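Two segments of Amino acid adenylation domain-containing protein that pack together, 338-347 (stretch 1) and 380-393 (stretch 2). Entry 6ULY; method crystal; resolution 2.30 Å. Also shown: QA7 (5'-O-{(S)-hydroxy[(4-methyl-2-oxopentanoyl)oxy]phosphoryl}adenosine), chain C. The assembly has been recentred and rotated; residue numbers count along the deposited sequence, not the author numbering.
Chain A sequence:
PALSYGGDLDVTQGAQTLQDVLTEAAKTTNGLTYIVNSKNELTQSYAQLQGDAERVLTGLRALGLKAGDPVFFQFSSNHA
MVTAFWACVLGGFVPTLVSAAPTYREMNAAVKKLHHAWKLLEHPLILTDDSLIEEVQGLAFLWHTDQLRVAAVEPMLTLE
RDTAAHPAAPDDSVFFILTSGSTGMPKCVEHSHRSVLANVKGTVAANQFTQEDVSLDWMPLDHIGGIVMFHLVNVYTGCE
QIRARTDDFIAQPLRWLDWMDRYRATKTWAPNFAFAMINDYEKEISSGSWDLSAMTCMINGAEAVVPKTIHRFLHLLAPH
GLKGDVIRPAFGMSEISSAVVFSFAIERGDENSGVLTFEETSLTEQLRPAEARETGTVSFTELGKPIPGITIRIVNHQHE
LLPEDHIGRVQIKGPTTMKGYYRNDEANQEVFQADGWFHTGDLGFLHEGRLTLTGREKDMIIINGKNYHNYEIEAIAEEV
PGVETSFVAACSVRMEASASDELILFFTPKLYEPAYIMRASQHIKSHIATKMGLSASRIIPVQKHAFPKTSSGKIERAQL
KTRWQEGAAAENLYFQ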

ATOM      1  N   SER A 338       8.476  19.505  -5.902  1.00 36.61           N
ATOM      2  CA  SER A 338       7.977  19.693  -7.265  1.00 41.80           C
ATOM      3  C   SER A 338       9.078  19.363  -8.272  1.00 40.42           C
ATOM      4  O   SER A 338       9.820  18.394  -8.079  1.00 38.90           O
ATOM      5  N   ALA A 339       9.180  20.128  -9.357  1.00 41.67           N
ATOM      6  CA  ALA A 339      10.013  19.707 -10.475  1.00 42.21           C
ATOM      7  C   ALA A 339      11.495  19.811 -10.136  1.00 39.11           C
ATOM      8  O   ALA A 339      11.927  20.729  -9.438  1.00 38.91           O
ATOM      9  N   VAL A 340      12.273  18.852 -10.641  1.00 42.10           N
ATOM     10  CA  VAL A 340      13.723  18.859 -10.496  1.00 39.74           C
ATOM     11  C   VAL A 340      14.439  18.675 -11.824  1.00 39.13           C
ATOM     12  O   VAL A 340      15.668  18.758 -11.867  1.00 38.66           O
ATOM     13  N   VAL A 341      13.709  18.433 -12.912  1.00 39.92           N
ATOM     14  CA  VAL A 341      14.273  18.367 -14.256  1.00 41.01           C
ATOM     15  C   VAL A 341      13.355  19.133 -15.200  1.00 39.27           C
ATOM     16  O   VAL A 341      12.129  19.086 -15.062  1.00 38.89           O
ATOM     17  N   PHE A 342      13.956  19.829 -16.164  1.00 39.60           N
ATOM     18  CA  PHE A 342      13.226  20.551 -17.201  1.00 41.54           C
ATOM     19  C   PHE A 342      13.907  20.311 -18.540  1.00 43.31           C
ATOM     20  O   PHE A 342      15.134  20.418 -18.639  1.00 48.51           O
ATOM     21  N   SER A 343      13.116  19.997 -19.563  1.00 40.55           N
ATOM     22  CA  SER A 343      13.616  19.783 -20.915  1.00 42.30           C
ATOM     23  C   SER A 343      13.295  20.999 -21.776  1.00 43.23           C
ATOM     24  O   SER A 343      12.139  21.430 -21.843  1.00 43.94           O
ATOM     25  N   PHE A 344      14.319  21.548 -22.433  1.00 46.74           N
ATOM     26  CA  PHE A 344      14.176  22.726 -23.282  1.00 40.96           C
ATOM     27  C   PHE A 344      14.393  22.392 -24.755  1.00 39.89           C
ATOM     28  O   PHE A 344      14.838  23.243 -25.529  1.00 44.24           O
ATOM     29  N   ALA A 345      14.077  21.162 -25.155  1.00 42.76           N
ATOM     30  CA  ALA A 345      14.435  20.655 -26.471  1.00 46.00           C
ATOM     31  C   ALA A 345      13.245  20.292 -27.344  1.00 42.88           C
ATOM     32  O   ALA A 345      13.446  19.895 -28.497  1.00 49.21           O
ATOM     33  N   ILE A 346      12.018  20.395 -26.835  1.00 44.53           N
ATOM     34  CA  ILE A 346      10.848  20.065 -27.641  1.00 52.00           C
ATOM     35  C   ILE A 346      10.629  21.158 -28.679  1.00 50.12           C
ATOM     36  O   ILE A 346      10.629  22.353 -28.357  1.00 46.13           O
ATOM     37  N   GLU A 347      10.441  20.750 -29.934  1.00 55.99           N
ATOM     38  CA  GLU A 347      10.297  21.680 -31.048  1.00 55.57           C
ATOM     39  C   GLU A 347       9.206  21.193 -31.986  1.00 55.90           C
ATOM     40  O   GLU A 347       9.208  20.026 -32.389  1.00 53.27           O
ATOM     41  N   PHE A 380      10.201   7.920 -26.050  1.00 56.99           N
ATOM     42  CA  PHE A 380      10.109   8.574 -24.756  1.00 55.79           C
ATOM     43  C   PHE A 380      10.437  10.053 -24.899  1.00 54.69           C
ATOM     44  O   PHE A 380      11.259  10.449 -25.731  1.00 54.18           O
ATOM     45  N   THR A 381       9.789  10.865 -24.072  1.00 45.00           N
ATOM     46  CA  THR A 381      10.052  12.295 -24.025  1.00 55.55           C
ATOM     47  C   THR A 381      11.129  12.569 -22.984  1.00 51.98           C
ATOM     48  O   THR A 381      10.946  12.262 -21.801  1.00 50.84           O
ATOM     49  N   GLU A 382      12.248  13.142 -23.423  1.00 52.86           N
ATOM     50  CA  GLU A 382      13.285  13.550 -22.487  1.00 47.97           C
ATOM     51  C   GLU A 382      12.738  14.603 -21.532  1.00 47.62           C
ATOM     52  O   GLU A 382      11.980  15.494 -21.929  1.00 47.63           O
ATOM     53  N   LEU A 383      13.121  14.493 -20.263  1.00 44.09           N
ATOM     54  CA  LEU A 383      12.681  15.427 -19.239  1.00 38.85           C
ATOM     55  C   LEU A 383      13.784  16.383 -18.809  1.00 38.62           C
ATOM     56  O   LEU A 383      13.541  17.255 -17.967  1.00 40.01           O
ATOM     57  N   GLY A 384      14.982  16.253 -19.369  1.00 42.31           N
ATOM     58  CA  GLY A 384      15.993  17.288 -19.269  1.00 43.72           C
ATOM     59  C   GLY A 384      16.978  17.061 -18.139  1.00 42.33           C
ATOM     60  O   GLY A 384      16.947  16.061 -17.415  1.00 47.06           O
ATOM     61  N   LYS A 385      17.875  18.030 -18.011  1.00 42.80           N
ATOM     62  CA  LYS A 385      18.922  17.986 -17.010  1.00 44.12           C
ATOM     63  C   LYS A 385      18.379  18.393 -15.645  1.00 48.27           C
ATOM     64  O   LYS A 385      17.399  19.141 -15.554  1.00 43.77           O
ATOM     65  N   PRO A 386      19.009  17.928 -14.568  1.00 43.17           N
ATOM     66  CA  PRO A 386      18.591  18.367 -13.235  1.00 44.43           C
ATOM     67  C   PRO A 386      18.767  19.866 -13.078  1.00 38.57           C
ATOM     68  O   PRO A 386      19.662  20.474 -13.667  1.00 41.93           O
ATOM     69  N   ILE A 387      17.907  20.464 -12.262  1.00 43.31           N
ATOM     70  CA  ILE A 387      18.048  21.878 -11.929  1.00 39.59           C
ATOM     71  C   ILE A 387      19.286  22.024 -11.051  1.00 42.75           C
ATOM     72  O   ILE A 387      19.765  21.027 -10.491  1.00 45.81           O
ATOM     73  N   PRO A 388      19.845  23.224 -10.914  1.00 44.16           N
ATOM     74  CA  PRO A 388      20.978  23.405 -10.002  1.00 46.75           C
ATOM     75  C   PRO A 388      20.670  22.853  -8.619  1.00 44.07           C
ATOM     76  O   PRO A 388      19.561  23.000  -8.103  1.00 43.92           O
ATOM     77  N   GLY A 389      21.674  22.202  -8.027  1.00 45.17           N
ATOM     78  CA  GLY A 389      21.578  21.656  -6.696  1.00 42.15           C
ATOM     79  C   GLY A 389      21.159  20.203  -6.632  1.00 44.77           C
ATOM     80  O   GLY A 389      21.374  19.557  -5.599  1.00 40.15           O
ATOM     81  N   ILE A 390      20.584  19.668  -7.704  1.00 42.27           N
ATOM     82  CA  ILE A 390      20.033  18.318  -7.714  1.00 37.48           C
ATOM     83  C   ILE A 390      21.018  17.382  -8.395  1.00 41.19           C
ATOM     84  O   ILE A 390      21.617  17.724  -9.423  1.00 39.56           O
ATOM     85  N   THR A 391      21.192  16.197  -7.820  1.00 34.41           N
ATOM     86  CA  THR A 391      21.889  15.100  -8.474  1.00 37.28           C
ATOM     87  C   THR A 391      20.898  13.965  -8.679  1.00 35.27           C
ATOM     88  O   THR A 391      20.151  13.615  -7.760  1.00 38.33           O
ATOM     89  N   ILE A 392      20.879  13.411  -9.883  1.00 37.15           N
ATOM     90  CA  ILE A 392      20.056  12.254 -10.202  1.00 39.83           C
ATOM     91  C   ILE A 392      20.982  11.094 -10.521  1.00 37.38           C
ATOM     92  O   ILE A 392      22.061  11.284 -11.091  1.00 40.43           O
ATOM     93  N   ARG A 393      20.562   9.888 -10.149  1.00 36.77           N
ATOM     94  CA  ARG A 393      21.273   8.688 -10.557  1.00 40.23           C
ATOM     95  C   ARG A 393      20.261   7.589 -10.836  1.00 40.14           C
ATOM     96  O   ARG A 393      19.121   7.625 -10.367  1.00 42.48           O
TER

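The contact turns on two neighbouring valines of the strand 338-342, V341 and V340, with I387 answering from the other stretch; together the stretches bury 571 Å². V341 pairs with P386 as an antiparallel, non-hydrogen-bonded pair, their CA atoms 4.4 Å apart. In the m rotamer (chi1 -71°), V341 sends its two methyls to different neighbours: CG1 presses against I392 CD1 at 3.2 Å, a very tight approach, while CG2 lies 3.9 Å from L383 CB. I392, m and then t, points toward the first stretch and so reaches this valine with its terminal methyl.

V340 is also m, but its CA-to-CB bond runs sideways, and CG1 meets I390 CD1 at 3.9 Å. Its carbonyl does the polar work: I387 N donates a direct hydrogen bond to V340 O at 2.8 Å. The type II turn from I387 to I390 brings both isoleucines back to the same strand. I387 is p, t; its CG2 sits near the plane of the F342 ring, at the edge, 3.6 Å from CD2, and its CD1 is 3.8 Å from A339 O.

Beyond the valines, two waters link the stretches. Water 1 donates to F342 O (2.8 Å) and K385 O (2.6 Å). S343, with chi1 t, points toward the second stretch; its OG donates to water 2 at 2.5 Å, and that water donates to E382 O at 2.6 Å. G384 leaves necessary space here: a CB would fall 1.8 Å from F342 O, and its backbone angles themselves call for glycine. Farther along, I346 CD1 comes 4.1 Å from T381 CG2.

The ligand QA7 borders both stretches, its O31 3.3 Å from S338 CA and its N24 3.6 Å from L383 CD1. The rule is branched aliphatic packing beside a backbone bond, with waters linking the stretches at F342-K385 and S343-E382.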

ATOM      1  CB  SER A 338       7.396  21.108  -7.471  1.00 36.78           C
ATOM      2  OG  SER A 338       8.365  22.082  -7.829  1.00 41.27           O
ATOM      3  CB  ALA A 339       9.704  20.546 -11.710  1.00 36.32           C
ATOM      4  CB  VAL A 340      14.187  17.787  -9.487  1.00 36.55           C
ATOM      5  CG1 VAL A 340      13.656  18.110  -8.095  1.00 38.24           C
ATOM      6  CG2 VAL A 340      13.743  16.394  -9.928  1.00 36.03           C
ATOM      7  CB  VAL A 341      14.450  16.915 -14.747  1.00 36.53           C
ATOM      8  CG1 VAL A 341      15.578  16.226 -13.995  1.00 42.32           C
ATOM      9  CG2 VAL A 341      13.153  16.132 -14.607  1.00 37.16           C
ATOM     10  CB  PHE A 342      13.175  22.057 -16.914  1.00 40.91           C
ATOM     11  CG  PHE A 342      12.317  22.431 -15.741  1.00 41.25           C
ATOM     12  CD1 PHE A 342      10.961  22.658 -15.902  1.00 36.36           C
ATOM     13  CD2 PHE A 342      12.870  22.581 -14.479  1.00 38.75           C
ATOM     14  CE1 PHE A 342      10.172  23.014 -14.826  1.00 39.77           C
ATOM     15  CE2 PHE A 342      12.087  22.937 -13.400  1.00 34.71           C
ATOM     16  CZ  PHE A 342      10.736  23.154 -13.573  1.00 43.28           C
ATOM     17  CB  SER A 343      12.999  18.527 -21.532  1.00 40.75           C
ATOM     18  OG  SER A 343      13.322  18.421 -22.909  1.00 43.12           O
ATOM     19  CB  PHE A 344      15.153  23.823 -22.862  1.00 38.88           C
ATOM     20  CG  PHE A 344      15.209  24.054 -21.384  1.00 41.92           C
ATOM     21  CD1 PHE A 344      14.340  24.939 -20.776  1.00 45.92           C
ATOM     22  CD2 PHE A 344      16.137  23.386 -20.603  1.00 46.67           C
ATOM     23  CE1 PHE A 344      14.394  25.156 -19.411  1.00 45.24           C
ATOM     24  CE2 PHE A 344      16.195  23.597 -19.243  1.00 43.41           C
ATOM     25  CZ  PHE A 344      15.323  24.485 -18.646  1.00 46.28           C
ATOM     26  CB  ALA A 345      15.337  19.419 -26.328  1.00 44.57           C
ATOM     27  CB  ILE A 346       9.612  19.885 -26.747  1.00 51.62           C
ATOM     28  CG1 ILE A 346       9.780  18.661 -25.835  1.00 41.55           C
ATOM     29  CG2 ILE A 346       8.345  19.770 -27.597  1.00 49.16           C
ATOM     30  CD1 ILE A 346       9.855  17.329 -26.573  1.00 50.67           C
ATOM     31  CB  GLU A 347      11.615  21.823 -31.815  1.00 58.20           C
ATOM     32  CG  GLU A 347      12.728  22.474 -31.015  1.00 60.32           C
ATOM     33  CD  GLU A 347      14.082  22.323 -31.677  1.00 72.67           C
ATOM     34  OE1 GLU A 347      14.194  21.520 -32.629  1.00 71.76           O
ATOM     35  OE2 GLU A 347      15.035  23.006 -31.245  1.00 76.02           O
ATOM     36  CB  PHE A 380      11.063   7.938 -23.739  1.00 53.42           C
ATOM     37  CG  PHE A 380      10.819   6.476 -23.506  1.00 51.70           C
ATOM     38  CD1 PHE A 380       9.720   6.051 -22.781  1.00 56.22           C
ATOM     39  CD2 PHE A 380      11.699   5.527 -23.997  1.00 61.12           C
ATOM     40  CE1 PHE A 380       9.497   4.701 -22.557  1.00 51.18           C
ATOM     41  CE2 PHE A 380      11.482   4.181 -23.774  1.00 57.28           C
ATOM     42  CZ  PHE A 380      10.376   3.770 -23.056  1.00 53.19           C
ATOM     43  CB  THR A 381       8.780  13.071 -23.692  1.00 51.33           C
ATOM     44  OG1 THR A 381       7.767  12.770 -24.659  1.00 49.41           O
ATOM     45  CG2 THR A 381       9.064  14.572 -23.679  1.00 47.85           C
ATOM     46  CB  GLU A 382      14.498  14.102 -23.236  1.00 49.83           C
ATOM     47  CG  GLU A 382      15.261  13.066 -24.045  1.00 55.31           C
ATOM     48  CD  GLU A 382      16.536  13.623 -24.658  1.00 59.57           C
ATOM     49  OE1 GLU A 382      16.469  14.212 -25.758  1.00 62.72           O
ATOM     50  OE2 GLU A 382      17.607  13.481 -24.031  1.00 57.37           O
ATOM     51  CB  LEU A 383      12.131  14.658 -18.030  1.00 38.55           C
ATOM     52  CG  LEU A 383      10.998  13.682 -18.377  1.00 41.78           C
ATOM     53  CD1 LEU A 383      10.425  13.034 -17.125  1.00 41.07           C
ATOM     54  CD2 LEU A 383       9.885  14.368 -19.171  1.00 43.23           C
ATOM     55  CB  LYS A 385      20.068  18.919 -17.388  1.00 41.71           C
ATOM     56  CG  LYS A 385      20.816  18.510 -18.639  1.00 56.19           C
ATOM     57  CD  LYS A 385      22.182  19.173 -18.712  1.00 75.11           C
ATOM     58  CE  LYS A 385      22.968  18.684 -19.923  1.00103.60           C
ATOM     59  NZ  LYS A 385      22.261  18.982 -21.203  1.00113.92           N
ATOM     60  CB  PRO A 386      19.524  17.598 -12.291  1.00 39.67           C
ATOM     61  CG  PRO A 386      20.133  16.519 -13.113  1.00 46.30           C
ATOM     62  CD  PRO A 386      20.160  17.011 -14.515  1.00 44.23           C
ATOM     63  CB  ILE A 387      16.795  22.427 -11.229  1.00 43.41           C
ATOM     64  CG1 ILE A 387      16.515  21.665  -9.929  1.00 46.98           C
ATOM     65  CG2 ILE A 387      15.592  22.357 -12.167  1.00 38.85           C
ATOM     66  CD1 ILE A 387      15.354  22.252  -9.125  1.00 42.92           C
ATOM     67  CB  PRO A 388      21.170  24.924  -9.975  1.00 47.45           C
ATOM     68  CG  PRO A 388      20.662  25.386 -11.292  1.00 45.62           C
ATOM     69  CD  PRO A 388      19.537  24.454 -11.666  1.00 43.51           C
ATOM     70  CB  ILE A 390      18.667  18.284  -8.426  1.00 39.74           C
ATOM     71  CG1 ILE A 390      17.629  19.123  -7.668  1.00 38.03           C
ATOM     72  CG2 ILE A 390      18.197  16.848  -8.592  1.00 39.19           C
ATOM     73  CD1 ILE A 390      17.104  18.483  -6.413  1.00 40.34           C
ATOM     74  CB  THR A 391      23.091  14.613  -7.655  1.00 37.54           C
ATOM     75  OG1 THR A 391      23.893  15.731  -7.251  1.00 40.65           O
ATOM     76  CG2 THR A 391      23.941  13.685  -8.491  1.00 34.81           C
ATOM     77  CB  ILE A 392      19.110  12.529 -11.387  1.00 39.25           C
ATOM     78  CG1 ILE A 392      18.348  13.834 -11.154  1.00 45.90           C
ATOM     79  CG2 ILE A 392      18.161  11.356 -11.581  1.00 36.94           C
ATOM     80  CD1 ILE A 392      17.395  14.181 -12.250  1.00 42.43           C
ATOM     81  CB  ARG A 393      22.300   8.236  -9.504  1.00 38.04           C
ATOM     82  CG  ARG A 393      21.709   7.585  -8.261  1.00 45.49           C
ATOM     83  CD  ARG A 393      22.806   6.979  -7.387  1.00 41.21           C
ATOM     84  NE  ARG A 393      22.269   6.278  -6.224  1.00 43.96           N
ATOM     85  CZ  ARG A 393      23.014   5.673  -5.303  1.00 47.08           C
ATOM     86  NH1 ARG A 393      24.338   5.683  -5.395  1.00 43.82           N
ATOM     87  NH2 ARG A 393      22.432   5.059  -4.282  1.00 40.42           N
TER
HETATM   88  C01 QA7 C 701       6.616  18.663 -12.611  1.00 44.33           C
HETATM   89  C02 QA7 C 701       5.569  18.580 -11.564  1.00 40.95           C
HETATM   90  C03 QA7 C 701       5.765  19.670 -10.546  1.00 43.30           C
HETATM   91  C04 QA7 C 701       5.601  17.163 -11.091  1.00 43.01           C
HETATM   92  C05 QA7 C 701       5.439  16.907  -9.627  1.00 44.10           C
HETATM   93  C06 QA7 C 701       4.417  15.920  -9.168  1.00 42.01           C
HETATM   94  C10 QA7 C 701       4.948  12.566  -8.444  1.00 43.28           C
HETATM   95  C11 QA7 C 701       4.934  11.478  -9.285  1.00 47.53           C
HETATM   96  C12 QA7 C 701       6.423  11.072  -9.651  1.00 49.13           C
HETATM   97  C13 QA7 C 701       6.328  10.554 -10.755  1.00 49.35           C
HETATM   98  C14 QA7 C 701       5.025  11.228 -11.502  1.00 50.13           C
HETATM   99  C16 QA7 C 701       5.703  13.358 -12.321  1.00 47.33           C
HETATM  100  C18 QA7 C 701       6.223  12.914 -14.341  1.00 44.48           C
HETATM  101  C19 QA7 C 701       6.609  12.872 -15.677  1.00 39.75           C
HETATM  102  C21 QA7 C 701       6.203  10.678 -15.735  1.00 45.70           C
HETATM  103  C23 QA7 C 701       5.829  11.780 -13.769  1.00 44.86           C
HETATM  104  N15 QA7 C 701       5.498  12.090 -12.509  1.00 45.42           N
HETATM  105  N17 QA7 C 701       6.146  13.879 -13.427  1.00 46.52           N
HETATM  106  N20 QA7 C 701       6.590  11.754 -16.317  1.00 47.49           N
HETATM  107  N22 QA7 C 701       5.829  10.659 -14.507  1.00 47.65           N
HETATM  108  N24 QA7 C 701       7.037  14.048 -16.301  1.00 43.04           N
HETATM  109  O07 QA7 C 701       4.300  15.547  -7.876  1.00 48.97           O
HETATM  110  O09 QA7 C 701       3.680  12.946  -8.058  1.00 48.93           O
HETATM  111  O25 QA7 C 701       4.374  11.845 -10.623  1.00 45.76           O
HETATM  112  O26 QA7 C 701       6.009   9.149 -10.764  1.00 51.27           O
HETATM  113  O27 QA7 C 701       7.151  10.208  -8.658  1.00 49.27           O
HETATM  114  O28 QA7 C 701       2.181  14.736  -7.107  1.00 59.20           O
HETATM  115  O29 QA7 C 701       3.999  14.080  -5.988  1.00 42.14           O
HETATM  116  O30 QA7 C 701       3.724  15.478  -9.939  1.00 45.83           O
HETATM  117  O31 QA7 C 701       6.121  17.430  -8.886  1.00 46.39           O
HETATM  118  P08 QA7 C 701       3.516  14.303  -7.282  1.00 53.97           P
HETATM  119  O   HOH W   1      16.850  21.469 -16.640  1.00 46.69           O
HETATM  120  O   HOH W   2      12.097  16.708 -24.277  1.00 44.89           O